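Local atomic coordinates of putative modification methylase (PDB entry 2ZIE), a protein that probably transfers a methyl group from S-adenosyl-L-methionine to the N4 atom of cytosine in DNA, as part of a restriction-modification system. Residues 78-83 with 124-129; 133-138 with 201-206; 231-236 with 256-261. All coordinates share one frame; numbering follows the deposited sequence.

Contact 1 of 3, residues 78-83 with 124-129; sequences RVWREV and RKLGFD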
loop_
_atom_site.group_PDB
_atom_site.type_symbol
_atom_site.label_atom_id
_atom_site.label_comp_id
_atom_site.label_asym_id
_atom_site.label_seq_id
_atom_site.Cartn_x
_atom_site.Cartn_y
_atom_site.Cartn_z
ATOM N N ARG A 78 5.891 -15.399 12.403
ATOM C CA ARG A 78 6.225 -16.000 13.686
ATOM C C ARG A 78 6.507 -14.910 14.703
ATOM O O ARG A 78 6.108 -15.007 15.861
ATOM C CB ARG A 78 7.445 -16.924 13.547
ATOM C CG ARG A 78 7.123 -18.320 13.030
ATOM C CD ARG A 78 8.392 -19.082 12.683
ATOM N NE ARG A 78 8.333 -19.549 11.294
ATOM C CZ ARG A 78 9.390 -19.854 10.539
ATOM N NH1 ARG A 78 9.205 -20.266 9.289
ATOM N NH2 ARG A 78 10.626 -19.742 11.020
ATOM N N VAL A 79 7.206 -13.872 14.269
ATOM C CA VAL A 79 7.520 -12.761 15.150
ATOM C C VAL A 79 6.269 -11.919 15.407
ATOM O O VAL A 79 6.037 -11.486 16.526
ATOM C CB VAL A 79 8.621 -11.880 14.547
ATOM C CG1 VAL A 79 8.862 -10.656 15.428
ATOM C CG2 VAL A 79 9.894 -12.692 14.400
ATOM N N TRP A 80 5.452 -11.710 14.379
ATOM C CA TRP A 80 4.238 -10.908 14.531
ATOM C C TRP A 80 3.302 -11.578 15.524
ATOM O O TRP A 80 2.719 -10.915 16.382
ATOM C CB TRP A 80 3.501 -10.740 13.190
ATOM C CG TRP A 80 4.285 -10.113 12.051
ATOM C CD1 TRP A 80 4.090 -10.342 10.719
ATOM C CD2 TRP A 80 5.369 -9.171 12.137
ATOM N NE1 TRP A 80 4.982 -9.610 9.971
ATOM C CE2 TRP A 80 5.777 -8.881 10.811
ATOM C CE3 TRP A 80 6.033 -8.546 13.200
ATOM C CZ2 TRP A 80 6.814 -7.999 10.520
ATOM C CZ3 TRP A 80 7.073 -7.664 12.909
ATOM C CH2 TRP A 80 7.452 -7.400 11.574
ATOM N N ARG A 81 3.161 -12.896 15.394
ATOM C CA ARG A 81 2.289 -13.686 16.265
ATOM C C ARG A 81 2.698 -13.554 17.728
ATOM O O ARG A 81 1.846 -13.492 18.610
ATOM C CB ARG A 81 2.294 -15.153 15.826
ATOM C CG ARG A 81 1.557 -16.099 16.765
ATOM C CD ARG A 81 0.955 -17.255 15.994
ATOM N NE ARG A 81 1.838 -17.657 14.907
ATOM C CZ ARG A 81 1.419 -18.078 13.716
ATOM N NH1 ARG A 81 0.115 -18.159 13.461
ATOM N NH2 ARG A 81 2.302 -18.383 12.770
ATOM N N GLU A 82 3.997 -13.512 17.995
ATOM C CA GLU A 82 4.425 -13.340 19.367
ATOM C C GLU A 82 4.096 -11.904 19.780
ATOM O O GLU A 82 3.639 -11.663 20.894
ATOM C CB GLU A 82 5.917 -13.637 19.521
ATOM C CG GLU A 82 6.253 -15.135 19.530
ATOM C CD GLU A 82 5.424 -15.928 20.545
ATOM O OE1 GLU A 82 4.515 -16.682 20.121
ATOM O OE2 GLU A 82 5.670 -15.793 21.764
ATOM N N VAL A 83 4.310 -10.956 18.868
ATOM C CA VAL A 83 3.992 -9.552 19.121
ATOM C C VAL A 83 2.499 -9.402 19.450
ATOM O O VAL A 83 2.131 -8.672 20.362
ATOM C CB VAL A 83 4.364 -8.671 17.898
ATOM C CG1 VAL A 83 3.661 -7.311 17.967
ATOM C CG2 VAL A 83 5.871 -8.479 17.860
ATOM N N ARG A 124 -3.772 -9.882 9.239
ATOM C CA ARG A 124 -5.195 -10.050 9.455
ATOM C C ARG A 124 -5.423 -11.447 10.002
ATOM O O ARG A 124 -6.133 -11.629 10.984
ATOM C CB ARG A 124 -5.964 -9.864 8.149
ATOM C CG ARG A 124 -7.436 -10.188 8.259
ATOM C CD ARG A 124 -8.281 -9.185 7.489
ATOM N NE ARG A 124 -7.827 -9.008 6.114
ATOM C CZ ARG A 124 -7.781 -9.978 5.210
ATOM N NH1 ARG A 124 -8.163 -11.206 5.528
ATOM N NH2 ARG A 124 -7.353 -9.719 3.987
ATOM N N LYS A 125 -4.784 -12.430 9.383
ATOM C CA LYS A 125 -4.931 -13.814 9.802
ATOM C C LYS A 125 -4.499 -14.039 11.253
ATOM O O LYS A 125 -4.995 -14.948 11.910
ATOM C CB LYS A 125 -4.130 -14.723 8.866
ATOM C CG LYS A 125 -4.675 -16.141 8.738
ATOM C CD LYS A 125 -3.923 -16.921 7.648
ATOM C CE LYS A 125 -4.657 -18.206 7.235
ATOM N NZ LYS A 125 -4.873 -19.158 8.371
ATOM N N LEU A 126 -3.579 -13.216 11.753
ATOM C CA LEU A 126 -3.102 -13.352 13.126
ATOM C C LEU A 126 -4.019 -12.693 14.145
ATOM O O LEU A 126 -3.791 -12.794 15.348
ATOM C CB LEU A 126 -1.700 -12.760 13.262
ATOM C CG LEU A 126 -0.520 -13.615 12.801
ATOM C CD1 LEU A 126 -0.818 -14.266 11.474
ATOM C CD2 LEU A 126 0.711 -12.739 12.695
ATOM N N GLY A 127 -5.051 -12.011 13.670
ATOM C CA GLY A 127 -5.973 -11.362 14.586
ATOM C C GLY A 127 -5.861 -9.850 14.718
ATOM O O GLY A 127 -6.666 -9.233 15.409
ATOM N N PHE A 128 -4.873 -9.248 14.064
ATOM C CA PHE A 128 -4.687 -7.801 14.123
ATOM C C PHE A 128 -5.767 -7.066 13.361
ATOM O O PHE A 128 -6.274 -7.566 12.359
ATOM C CB PHE A 128 -3.347 -7.403 13.497
ATOM C CG PHE A 128 -2.159 -7.661 14.362
ATOM C CD1 PHE A 128 -1.853 -6.808 15.408
ATOM C CD2 PHE A 128 -1.322 -8.738 14.107
ATOM C CE1 PHE A 128 -0.725 -7.016 16.186
ATOM C CE2 PHE A 128 -0.191 -8.957 14.884
ATOM C CZ PHE A 128 0.110 -8.092 15.925
ATOM N N ASP A 129 -6.115 -5.880 13.839
ATOM C CA ASP A 129 -7.071 -5.030 13.150
ATOM C C ASP A 129 -6.204 -4.096 12.319
ATOM O O ASP A 129 -5.254 -3.502 12.825
ATOM C CB ASP A 129 -7.881 -4.178 14.121
ATOM C CG ASP A 129 -9.108 -4.888 14.647
ATOM O OD1 ASP A 129 -9.554 -5.881 14.026
ATOM O OD2 ASP A 129 -9.640 -4.430 15.678
#
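Leu126 and Phe128 push into the flank of helix 64-86, meeting it through apolar side chains and through the helix backbone. In the first apolar pair, Leu126 CD2 lies 3.5 Å from Trp80 CB, so the leucine touches the root of the tryptophan rather than the far end of its indole. Trp80 CG sits anti to its carbonyl carbon, beside the backbone N (chi1 -58°), and this leads the ring away from 124-129, onto Leu93 and Ile95 of strand 91-102 and onto Ile119 and Cys123 of helix 115-125. In another pair, Val83 CG1 stands 4.2 Å from Phe128 CZ. These two side chains cross at about a right angle, the methyl arriving at the ring edge. Trp80 CB comes more distantly to Phe128 CE2 (4.4 Å).

The fold explains why both residues can reach across. Helix 115-125 ends in a Schellman motif, with Gly127 at positive phi (105°) and its N bonded to Arg124 O at 2.9 Å. The chain turns there and enters strand 129-137 of the Rossmann-like methyltransferase sheet, with Leu126 just before the glycine and Phe128 just after it.

Backbone atoms of the helix also take part. Trp80 O lies in the plane of the Phe128 ring, at its edge, 3.8 Å from Phe128 CE2, so the slightly positive ring hydrogens face a carbonyl oxygen. Leu126 CD2 also comes to 3.6 Å from Arg81 N and 4.3 Å from CB of the exposed Arg81 side chain. Deeper in, Phe128 rests on Leu93 and Cys123 and meets Phe84 edge-to-face. At the subunit interface, Arg124 forms salt bridges with Asp118 and Glu70 of the second subunit, and Asp129 forms one with Arg109 of that subunit.

Contact 2 of 3, residues 133-138 with 201-206; sequences PIIWHK and FRQIWD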
loop_
_atom_site.group_PDB
_atom_site.type_symbol
_atom_site.label_atom_id
_atom_site.label_comp_id
_atom_site.label_asym_id
_atom_site.label_seq_id
_atom_site.Cartn_x
_atom_site.Cartn_y
_atom_site.Cartn_z
ATOM N N PRO A 133 -2.363 3.039 6.909
ATOM C CA PRO A 133 -0.923 3.253 7.037
ATOM C C PRO A 133 -0.532 4.685 6.706
ATOM O O PRO A 133 -1.283 5.414 6.075
ATOM C CB PRO A 133 -0.359 2.256 6.040
ATOM C CG PRO A 133 -1.352 2.376 4.911
ATOM C CD PRO A 133 -2.691 2.398 5.623
ATOM N N ILE A 134 0.642 5.086 7.161
ATOM C CA ILE A 134 1.149 6.405 6.871
ATOM C C ILE A 134 2.170 6.171 5.775
ATOM O O ILE A 134 2.921 5.190 5.805
ATOM C CB ILE A 134 1.842 7.032 8.087
ATOM C CG1 ILE A 134 0.806 7.338 9.162
ATOM C CG2 ILE A 134 2.560 8.319 7.683
ATOM C CD1 ILE A 134 1.403 7.872 10.443
ATOM N N ILE A 135 2.176 7.059 4.792
ATOM C CA ILE A 135 3.117 6.947 3.697
ATOM C C ILE A 135 4.320 7.828 3.984
ATOM O O ILE A 135 4.189 9.036 4.168
ATOM C CB ILE A 135 2.485 7.361 2.346
ATOM C CG1 ILE A 135 1.606 6.239 1.795
ATOM C CG2 ILE A 135 3.584 7.591 1.313
ATOM C CD1 ILE A 135 0.588 5.745 2.716
ATOM N N TRP A 136 5.488 7.211 4.056
ATOM C CA TRP A 136 6.704 7.957 4.291
ATOM C C TRP A 136 7.336 8.276 2.945
ATOM O O TRP A 136 7.884 7.403 2.271
ATOM C CB TRP A 136 7.686 7.155 5.149
ATOM C CG TRP A 136 9.024 7.832 5.324
ATOM C CD1 TRP A 136 9.258 9.176 5.396
ATOM C CD2 TRP A 136 10.287 7.195 5.548
ATOM N NE1 TRP A 136 10.582 9.414 5.658
ATOM C CE2 TRP A 136 11.238 8.218 5.757
ATOM C CE3 TRP A 136 10.707 5.857 5.598
ATOM C CZ2 TRP A 136 12.592 7.947 6.015
ATOM C CZ3 TRP A 136 12.056 5.585 5.854
ATOM C CH2 TRP A 136 12.979 6.630 6.060
ATOM N N HIS A 137 7.235 9.531 2.537
ATOM C CA HIS A 137 7.824 9.923 1.281
ATOM C C HIS A 137 9.290 10.230 1.542
ATOM O O HIS A 137 9.631 11.357 1.863
ATOM C CB HIS A 137 7.117 11.146 0.728
ATOM C CG HIS A 137 7.361 11.361 -0.726
ATOM N ND1 HIS A 137 6.756 12.367 -1.443
ATOM C CD2 HIS A 137 8.148 10.693 -1.603
ATOM C CE1 HIS A 137 7.158 12.311 -2.699
ATOM N NE2 HIS A 137 8.004 11.304 -2.821
ATOM N N LYS A 138 10.140 9.211 1.423
ATOM C CA LYS A 138 11.577 9.328 1.648
ATOM C C LYS A 138 12.267 10.226 0.639
ATOM O O LYS A 138 12.959 11.175 0.998
ATOM C CB LYS A 138 12.262 7.971 1.528
ATOM C CG LYS A 138 11.779 6.893 2.427
ATOM C CD LYS A 138 12.659 5.666 2.251
ATOM C CE LYS A 138 14.097 5.975 2.648
ATOM N NZ LYS A 138 14.948 4.750 2.694
ATOM N N PHE A 201 -0.065 13.662 12.760
ATOM C CA PHE A 201 -1.246 12.930 12.357
ATOM C C PHE A 201 -1.819 13.271 10.987
ATOM O O PHE A 201 -2.857 13.911 10.864
ATOM C CB PHE A 201 -2.332 13.058 13.425
ATOM C CG PHE A 201 -2.012 12.339 14.690
ATOM C CD1 PHE A 201 -1.226 12.934 15.666
ATOM C CD2 PHE A 201 -2.498 11.057 14.916
ATOM C CE1 PHE A 201 -0.929 12.261 16.853
ATOM C CE2 PHE A 201 -2.204 10.385 16.095
ATOM C CZ PHE A 201 -1.416 10.993 17.065
ATOM N N ARG A 202 -1.131 12.826 9.954
ATOM C CA ARG A 202 -1.578 13.039 8.595
ATOM C C ARG A 202 -1.140 11.773 7.880
ATOM O O ARG A 202 -0.255 11.062 8.361
ATOM C CB ARG A 202 -0.920 14.288 8.003
ATOM C CG ARG A 202 0.573 14.377 8.242
ATOM C CD ARG A 202 1.210 15.553 7.483
ATOM N NE ARG A 202 0.752 16.857 7.956
ATOM C CZ ARG A 202 -0.060 17.661 7.278
ATOM N NH1 ARG A 202 -0.417 18.828 7.799
ATOM N NH2 ARG A 202 -0.507 17.309 6.079
ATOM N N GLN A 203 -1.744 11.472 6.741
ATOM C CA GLN A 203 -1.383 10.246 6.067
ATOM C C GLN A 203 -0.047 10.220 5.292
ATOM O O GLN A 203 0.514 9.147 5.095
ATOM C CB GLN A 203 -2.550 9.788 5.194
ATOM C CG GLN A 203 -2.369 8.379 4.688
ATOM C CD GLN A 203 -3.672 7.687 4.362
ATOM O OE1 GLN A 203 -4.631 8.325 3.942
ATOM N NE2 GLN A 203 -3.708 6.366 4.535
ATOM N N ILE A 204 0.475 11.367 4.868
ATOM C CA ILE A 204 1.758 11.379 4.153
ATOM C C ILE A 204 2.799 12.211 4.906
ATOM O O ILE A 204 2.547 13.364 5.234
ATOM C CB ILE A 204 1.683 12.033 2.735
ATOM C CG1 ILE A 204 0.478 11.546 1.943
ATOM C CG2 ILE A 204 2.959 11.728 1.972
ATOM C CD1 ILE A 204 0.589 10.153 1.477
ATOM N N TRP A 205 3.963 11.631 5.180
ATOM C CA TRP A 205 5.033 12.373 5.826
ATOM C C TRP A 205 6.089 12.641 4.768
ATOM O O TRP A 205 6.665 11.704 4.212
ATOM C CB TRP A 205 5.679 11.581 6.948
ATOM C CG TRP A 205 4.879 11.509 8.192
ATOM C CD1 TRP A 205 3.719 12.167 8.464
ATOM C CD2 TRP A 205 5.150 10.683 9.327
ATOM N NE1 TRP A 205 3.244 11.798 9.697
ATOM C CE2 TRP A 205 4.102 10.887 10.249
ATOM C CE3 TRP A 205 6.179 9.787 9.653
ATOM C CZ2 TRP A 205 4.046 10.225 11.480
ATOM C CZ3 TRP A 205 6.127 9.129 10.874
ATOM C CH2 TRP A 205 5.063 9.353 11.775
ATOM N N ASP A 206 6.348 13.912 4.487
ATOM C CA ASP A 206 7.350 14.252 3.486
ATOM C C ASP A 206 8.410 15.199 4.012
ATOM O O ASP A 206 9.196 15.735 3.239
ATOM C CB ASP A 206 6.700 14.892 2.269
ATOM C CG ASP A 206 6.050 16.214 2.594
ATOM O OD1 ASP A 206 6.409 16.822 3.627
ATOM O OD2 ASP A 206 5.183 16.652 1.812
#
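Ile134 lays its CG2 methyl squarely over the Trp205 indole, 3.8 Å from the centroid of the five-membered ring and 6° off the ring normal, a CH-pi contact. Ile134 CD1 continues along the same indole to Trp205 CZ2, 3.7 Å away. This is the tight part of a parallel strand pair, 129-137 with 204-205. Its ladder runs from Ile135 N to Gln203 O (2.7 Å), from Trp205 N to Ile135 O and from His137 N to Trp205 O (both 2.8 Å). On the sheet face that bears Ile135 and Ile204, the two side chains lie side by side and point the same way, with Ile204 CD1 3.5 Å from Ile135 CB. The opposite face carries Trp136 and Trp205, packed against helix 222-232.

The far end is looser. The side chains of His137 and the exposed Asp206 come no nearer than their CB atoms, 4.1 Å apart; the imidazole turns away, its NE2 hydrogen-bonded to Glu166 of the same chain.

At the other end Gln203, its chain extended, sends NE2 to Pro133 O (3.0 Å), with the acceptor close to the amide plane. Its OE1 accepts from the backbone N of Glu166 of the second subunit. With both ends of the amide engaged, its flip is settled, and one side chain ties the strand pair to the dimer partner.

Contact 3 of 3, residues 231-236 with 256-261; sequences MFSFVG and WGRRAL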
loop_
_atom_site.group_PDB
_atom_site.type_symbol
_atom_site.label_atom_id
_atom_site.label_comp_id
_atom_site.label_asym_id
_atom_site.label_seq_id
_atom_site.Cartn_x
_atom_site.Cartn_y
_atom_site.Cartn_z
HETATM N N MSE A 231 3.225 9.392 19.239
HETATM C CA MSE A 231 1.861 9.264 18.749
HETATM C C MSE A 231 1.118 8.054 19.261
HETATM O O MSE A 231 -0.093 8.105 19.426
HETATM C CB MSE A 231 1.850 9.184 17.226
HETATM C CG MSE A 231 2.404 10.393 16.571
HETATM SE SE MSE A 231 2.742 9.952 14.678
HETATM C CE MSE A 231 0.835 9.908 14.019
ATOM N N PHE A 232 1.826 6.959 19.511
ATOM C CA PHE A 232 1.137 5.746 19.925
ATOM C C PHE A 232 1.543 5.061 21.211
ATOM O O PHE A 232 1.442 3.840 21.326
ATOM C CB PHE A 232 1.155 4.765 18.754
ATOM C CG PHE A 232 0.600 5.359 17.495
ATOM C CD1 PHE A 232 -0.742 5.749 17.431
ATOM C CD2 PHE A 232 1.421 5.599 16.399
ATOM C CE1 PHE A 232 -1.255 6.373 16.298
ATOM C CE2 PHE A 232 0.913 6.224 15.250
ATOM C CZ PHE A 232 -0.424 6.612 15.200
ATOM N N SER A 233 1.973 5.862 22.183
ATOM C CA SER A 233 2.335 5.365 23.501
ATOM C C SER A 233 2.340 6.565 24.439
ATOM O O SER A 233 2.361 7.708 23.986
ATOM C CB SER A 233 3.716 4.716 23.483
ATOM O OG SER A 233 4.739 5.693 23.514
ATOM N N PHE A 234 2.316 6.301 25.741
ATOM C CA PHE A 234 2.341 7.348 26.747
ATOM C C PHE A 234 3.634 7.206 27.500
ATOM O O PHE A 234 4.256 6.143 27.456
ATOM C CB PHE A 234 1.183 7.166 27.722
ATOM C CG PHE A 234 -0.159 7.400 27.107
ATOM C CD1 PHE A 234 -0.689 8.686 27.033
ATOM C CD2 PHE A 234 -0.886 6.340 26.576
ATOM C CE1 PHE A 234 -1.923 8.914 26.438
ATOM C CE2 PHE A 234 -2.115 6.558 25.984
ATOM C CZ PHE A 234 -2.636 7.848 25.913
ATOM N N VAL A 235 4.043 8.265 28.192
ATOM C CA VAL A 235 5.268 8.214 28.976
ATOM C C VAL A 235 5.113 7.073 29.961
ATOM O O VAL A 235 4.033 6.853 30.512
ATOM C CB VAL A 235 5.512 9.523 29.757
ATOM C CG1 VAL A 235 5.697 10.668 28.786
ATOM C CG2 VAL A 235 4.345 9.809 30.673
ATOM N N GLY A 236 6.199 6.339 30.162
ATOM C CA GLY A 236 6.169 5.207 31.065
ATOM C C GLY A 236 5.854 3.898 30.359
ATOM O O GLY A 236 6.170 2.832 30.883
ATOM N N TRP A 256 11.983 9.838 25.093
ATOM C CA TRP A 256 10.708 10.444 25.429
ATOM C C TRP A 256 10.014 9.808 26.624
ATOM O O TRP A 256 8.789 9.733 26.679
ATOM C CB TRP A 256 9.787 10.441 24.212
ATOM C CG TRP A 256 10.249 11.401 23.179
ATOM C CD1 TRP A 256 11.215 11.193 22.232
ATOM C CD2 TRP A 256 9.856 12.768 23.055
ATOM N NE1 TRP A 256 11.449 12.344 21.536
ATOM C CE2 TRP A 256 10.631 13.330 22.019
ATOM C CE3 TRP A 256 8.925 13.576 23.724
ATOM C CZ2 TRP A 256 10.507 14.666 21.632
ATOM C CZ3 TRP A 256 8.799 14.903 23.344
ATOM C CH2 TRP A 256 9.589 15.436 22.303
ATOM N N GLY A 257 10.806 9.329 27.571
ATOM C CA GLY A 257 10.236 8.765 28.773
ATOM C C GLY A 257 9.464 7.478 28.666
ATOM O O GLY A 257 8.588 7.211 29.486
ATOM N N ARG A 258 9.758 6.682 27.653
ATOM C CA ARG A 258 9.105 5.397 27.525
ATOM C C ARG A 258 10.173 4.385 27.912
ATOM O O ARG A 258 11.343 4.732 28.036
ATOM C CB ARG A 258 8.652 5.151 26.090
ATOM C CG ARG A 258 7.281 5.708 25.734
ATOM C CD ARG A 258 7.232 7.223 25.723
ATOM N NE ARG A 258 6.022 7.697 25.059
ATOM C CZ ARG A 258 5.609 8.962 25.066
ATOM N NH1 ARG A 258 6.312 9.886 25.706
ATOM N NH2 ARG A 258 4.490 9.305 24.446
ATOM N N ARG A 259 9.777 3.143 28.138
ATOM C CA ARG A 259 10.751 2.123 28.470
ATOM C C ARG A 259 11.107 1.423 27.175
ATOM O O ARG A 259 10.226 1.000 26.424
ATOM C CB ARG A 259 10.175 1.128 29.462
ATOM C CG ARG A 259 9.832 1.758 30.776
ATOM C CD ARG A 259 9.194 0.750 31.691
ATOM N NE ARG A 259 8.632 1.406 32.864
ATOM C CZ ARG A 259 7.897 0.789 33.782
ATOM N NH1 ARG A 259 7.636 -0.512 33.662
ATOM N NH2 ARG A 259 7.418 1.475 34.815
ATOM N N ALA A 260 12.404 1.320 26.912
ATOM C CA ALA A 260 12.882 0.684 25.700
ATOM C C ALA A 260 13.137 -0.795 25.906
ATOM O O ALA A 260 13.725 -1.198 26.902
ATOM C CB ALA A 260 14.155 1.371 25.223
ATOM N N LEU A 261 12.673 -1.597 24.960
ATOM C CA LEU A 261 12.867 -3.033 24.992
ATOM C C LEU A 261 13.172 -3.485 23.565
ATOM O O LEU A 261 12.380 -3.266 22.656
ATOM C CB LEU A 261 11.618 -3.745 25.499
ATOM C CG LEU A 261 11.736 -5.275 25.490
ATOM C CD1 LEU A 261 12.866 -5.690 26.416
ATOM C CD2 LEU A 261 10.430 -5.919 25.919
#
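Two torsions bring Arg258 onto Ser233: CG stands anti to the carbonyl carbon (chi1 -86°), and the chain then bends at chi2 (68°), swinging the guanidinium back across 233-235. Ser233 answers with OG set between its backbone N and carbonyl carbon (chi1 79°). The grip is side-on: Arg258 NE donates to Ser233 OG at 2.8 Å, almost in the guanidinium plane, while Arg258 NH2 reaches Ser233 O at 2.7 Å from above the carbonyl plane. Arg258 NH1 binds Trp256 O at 2.7 Å. Over one guanidinium face lie Phe234 C and Val235 N, so the group is held flat against the backbone. A leucine in its place would probably leave Ser233 O and Trp256 O without these donors and let the 233-235 loop shift. Nearby, Gly236 N donates to Gly257 O at 2.6 Å.

Gly257 is the C-prime residue of the Schellman motif that ends helix 248-255, so this contact joins that helix end to the end of helix 222-232, whose Val229 O also bonds Ser233 OG. Segment 231-236 leads into strand 238-241, while 256-261 already enters its parallel neighbour 259-264, with Ser190 of helix 184-190 touching both Phe234 and Arg258.

Overall arrangement
Along the chain the three contacts come in series, their centres 21 to 23 Å apart. Contacts 1 and 2 adjoin in sequence, since helix 115-125 runs into strand 129-137, but they have no other touch. Contacts 2 and 3 do meet: Trp205 CZ2 packs 3.5 Å from Met231 SE, at the end of helix 222-232. Contacts 1 and 3 stay about 10 Å apart at their nearest atoms. Contacts 2 and 3 share the mixed sheet, through the 129-137 and 204-205 pair and strand 259-264; contact 1 joins helices 64-86 and 115-125 and enters strand 129-137 at Asp129. All three also touch the second subunit, so each links a part of the methyltransferase domain to the dimer interface.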